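Local coordinates for DUF3013 family protein (PDB 3NAT), which is of unknown function, an alpha-beta half-sandwich protein of the DUF3013 family from Enterococcus faecalis, at residues V41-E46 with E117-L122. Sequence-based numbering, arbitrary orientation.
Sequences VRLYAE and EGQSDL
Leu43 and Ala45, alternate residues of the strand 41-46, turn their side chains toward the helical segment 117-122; the two axes approach to 9.2 Å, with their N-to-C directions 31° apart. No hydrogen bond crosses between the two segments; the join is mainly apolar packing of one helix on a sheet face. Leu43 contributes the largest share of the contact. Its CB lies 4.2 Å from CD2 of Leu122, and with CG anti to the carbonyl carbon (chi1 -60°) the chain extends toward the helix. From CG the two methyls divide: CD1 meets the helix backbone, 3.7 Å from Gln119 N and beside the carbonyl carbon of Gly118, while CD2 passes 4.2 Å from Gln119 OE1. Having no side chain, Gly118 presents bare backbone to the leucine tip. One turn further on, Leu122 answers from the helix. Its CG is anti to the backbone N (chi1 -173°), and CD2 comes to 3.5 Å from the CB of Ala45, so this methyl lies against the CB atoms of both Ala45 and Leu43. Gln119 borders this apolar patch: its chain bends at chi2 and carries the amide to the strand backbone, where OE1 as modelled lies 3.4 Å from Tyr44 O. Those two oxygens are both acceptors, and NE2, at 3.6 Å from the same Tyr44 O, makes no hydrogen bond to it either. Tyr44 and Arg42 project from the other face of the strand, where the tyrosine hydroxyl bonds weakly to Glu25 and Arg42 forms a salt bridge with Glu69. Ala45 also touches Ile66 of the neighbouring strand 65-75, Leu123 of the same helix and Leu126 just beyond it, and Leu122 packs on Phe134. The contact thus lays the C-terminal part of helix 101-125 against the end of strand 36-46, an inner strand flanked by strands 25-31 and 65-75.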
loop_
_atom_site.group_PDB
_atom_site.type_symbol
_atom_site.label_atom_id
_atom_site.label_comp_id
_atom_site.label_asym_id
_atom_site.label_seq_id
_atom_site.Cartn_x
_atom_site.Cartn_y
_atom_site.Cartn_z
ATOM N N VAL A 41 9.154 15.592 -6.338
ATOM C CA VAL A 41 9.282 16.837 -5.626
ATOM C C VAL A 41 10.765 17.115 -5.383
ATOM O O VAL A 41 11.499 16.227 -4.943
ATOM C CB VAL A 41 8.508 16.715 -4.305
ATOM C CG1 VAL A 41 9.291 17.280 -3.152
ATOM C CG2 VAL A 41 7.150 17.369 -4.428
ATOM N N ARG A 42 11.212 18.329 -5.695
ATOM C CA ARG A 42 12.613 18.686 -5.484
ATOM C C ARG A 42 12.774 20.027 -4.797
ATOM O O ARG A 42 12.253 21.030 -5.263
ATOM C CB ARG A 42 13.376 18.730 -6.808
ATOM C CG ARG A 42 13.618 17.388 -7.446
ATOM C CD ARG A 42 13.095 17.387 -8.861
ATOM N NE ARG A 42 13.976 16.661 -9.764
ATOM C CZ ARG A 42 13.993 16.843 -11.079
ATOM N NH1 ARG A 42 14.826 16.143 -11.839
ATOM N NH2 ARG A 42 13.178 17.732 -11.635
ATOM N N LEU A 43 13.515 20.038 -3.697
ATOM C CA LEU A 43 13.945 21.286 -3.077
ATOM C C LEU A 43 15.418 21.562 -3.379
ATOM O O LEU A 43 16.233 20.646 -3.449
ATOM C CB LEU A 43 13.726 21.248 -1.565
ATOM C CG LEU A 43 12.281 21.049 -1.101
ATOM C CD1 LEU A 43 12.162 21.140 0.416
ATOM C CD2 LEU A 43 11.370 22.063 -1.767
ATOM N N TYR A 44 15.752 22.833 -3.566
ATOM C CA TYR A 44 17.140 23.234 -3.743
ATOM C C TYR A 44 17.550 24.228 -2.664
ATOM O O TYR A 44 16.714 24.933 -2.105
ATOM C CB TYR A 44 17.356 23.838 -5.128
ATOM C CG TYR A 44 16.994 22.907 -6.264
ATOM C CD1 TYR A 44 17.863 21.906 -6.675
ATOM C CD2 TYR A 44 15.788 23.035 -6.930
ATOM C CE1 TYR A 44 17.531 21.053 -7.722
ATOM C CE2 TYR A 44 15.450 22.194 -7.975
ATOM C CZ TYR A 44 16.323 21.203 -8.367
ATOM O OH TYR A 44 15.979 20.365 -9.405
ATOM N N ALA A 45 18.841 24.265 -2.365
ATOM C CA ALA A 45 19.381 25.215 -1.401
ATOM C C ALA A 45 20.870 25.410 -1.645
ATOM O O ALA A 45 21.560 24.504 -2.117
ATOM C CB ALA A 45 19.124 24.748 0.021
ATOM N N GLU A 46 21.361 26.602 -1.326
ATOM C CA GLU A 46 22.752 26.943 -1.573
ATOM C C GLU A 46 23.630 26.507 -0.403
ATOM O O GLU A 46 23.369 26.864 0.745
ATOM C CB GLU A 46 22.882 28.446 -1.816
ATOM C CG GLU A 46 24.249 28.884 -2.298
ATOM C CD GLU A 46 24.360 30.389 -2.407
ATOM O OE1 GLU A 46 25.500 30.907 -2.370
ATOM O OE2 GLU A 46 23.305 31.052 -2.520
ATOM N N GLU A 117 7.280 24.082 5.028
ATOM C CA GLU A 117 8.004 23.715 6.228
ATOM C C GLU A 117 9.292 23.016 5.814
ATOM O O GLU A 117 10.326 23.154 6.461
ATOM C CB GLU A 117 7.138 22.829 7.128
ATOM C CG GLU A 117 7.638 22.713 8.560
ATOM C CD GLU A 117 7.802 24.061 9.256
ATOM O OE1 GLU A 117 7.158 25.047 8.827
ATOM O OE2 GLU A 117 8.574 24.129 10.243
ATOM N N GLY A 118 9.226 22.291 4.703
ATOM C CA GLY A 118 10.390 21.618 4.165
ATOM C C GLY A 118 11.505 22.592 3.864
ATOM O O GLY A 118 12.606 22.471 4.384
ATOM N N GLN A 119 11.218 23.575 3.026
ATOM C CA GLN A 119 12.228 24.538 2.612
ATOM C C GLN A 119 12.807 25.274 3.817
ATOM O O GLN A 119 13.993 25.572 3.859
ATOM C CB GLN A 119 11.630 25.527 1.620
ATOM C CG GLN A 119 12.640 26.440 0.987
ATOM C CD GLN A 119 13.614 25.692 0.119
ATOM O OE1 GLN A 119 13.503 25.680 -1.113
ATOM N NE2 GLN A 119 14.577 25.052 0.755
ATOM N N SER A 120 11.961 25.558 4.799
ATOM C CA SER A 120 12.415 26.180 6.034
ATOM C C SER A 120 13.461 25.278 6.690
ATOM O O SER A 120 14.622 25.656 6.808
ATOM C CB SER A 120 11.230 26.413 6.976
ATOM O OG SER A 120 11.605 27.134 8.137
ATOM N N ASP A 121 13.036 24.084 7.093
ATOM C CA ASP A 121 13.907 23.090 7.704
ATOM C C ASP A 121 15.226 22.866 6.950
ATOM O O ASP A 121 16.262 22.607 7.570
ATOM C CB ASP A 121 13.157 21.763 7.863
ATOM C CG ASP A 121 12.034 21.845 8.886
ATOM O OD1 ASP A 121 11.923 22.893 9.557
ATOM O OD2 ASP A 121 11.267 20.864 9.028
ATOM N N LEU A 122 15.189 22.963 5.621
ATOM C CA LEU A 122 16.393 22.772 4.816
ATOM C C LEU A 122 17.407 23.874 5.061
ATOM O O LEU A 122 18.562 23.603 5.375
ATOM C CB LEU A 122 16.071 22.701 3.322
ATOM C CG LEU A 122 17.294 22.329 2.475
ATOM C CD1 LEU A 122 17.910 21.048 3.013
ATOM C CD2 LEU A 122 16.947 22.159 1.019
#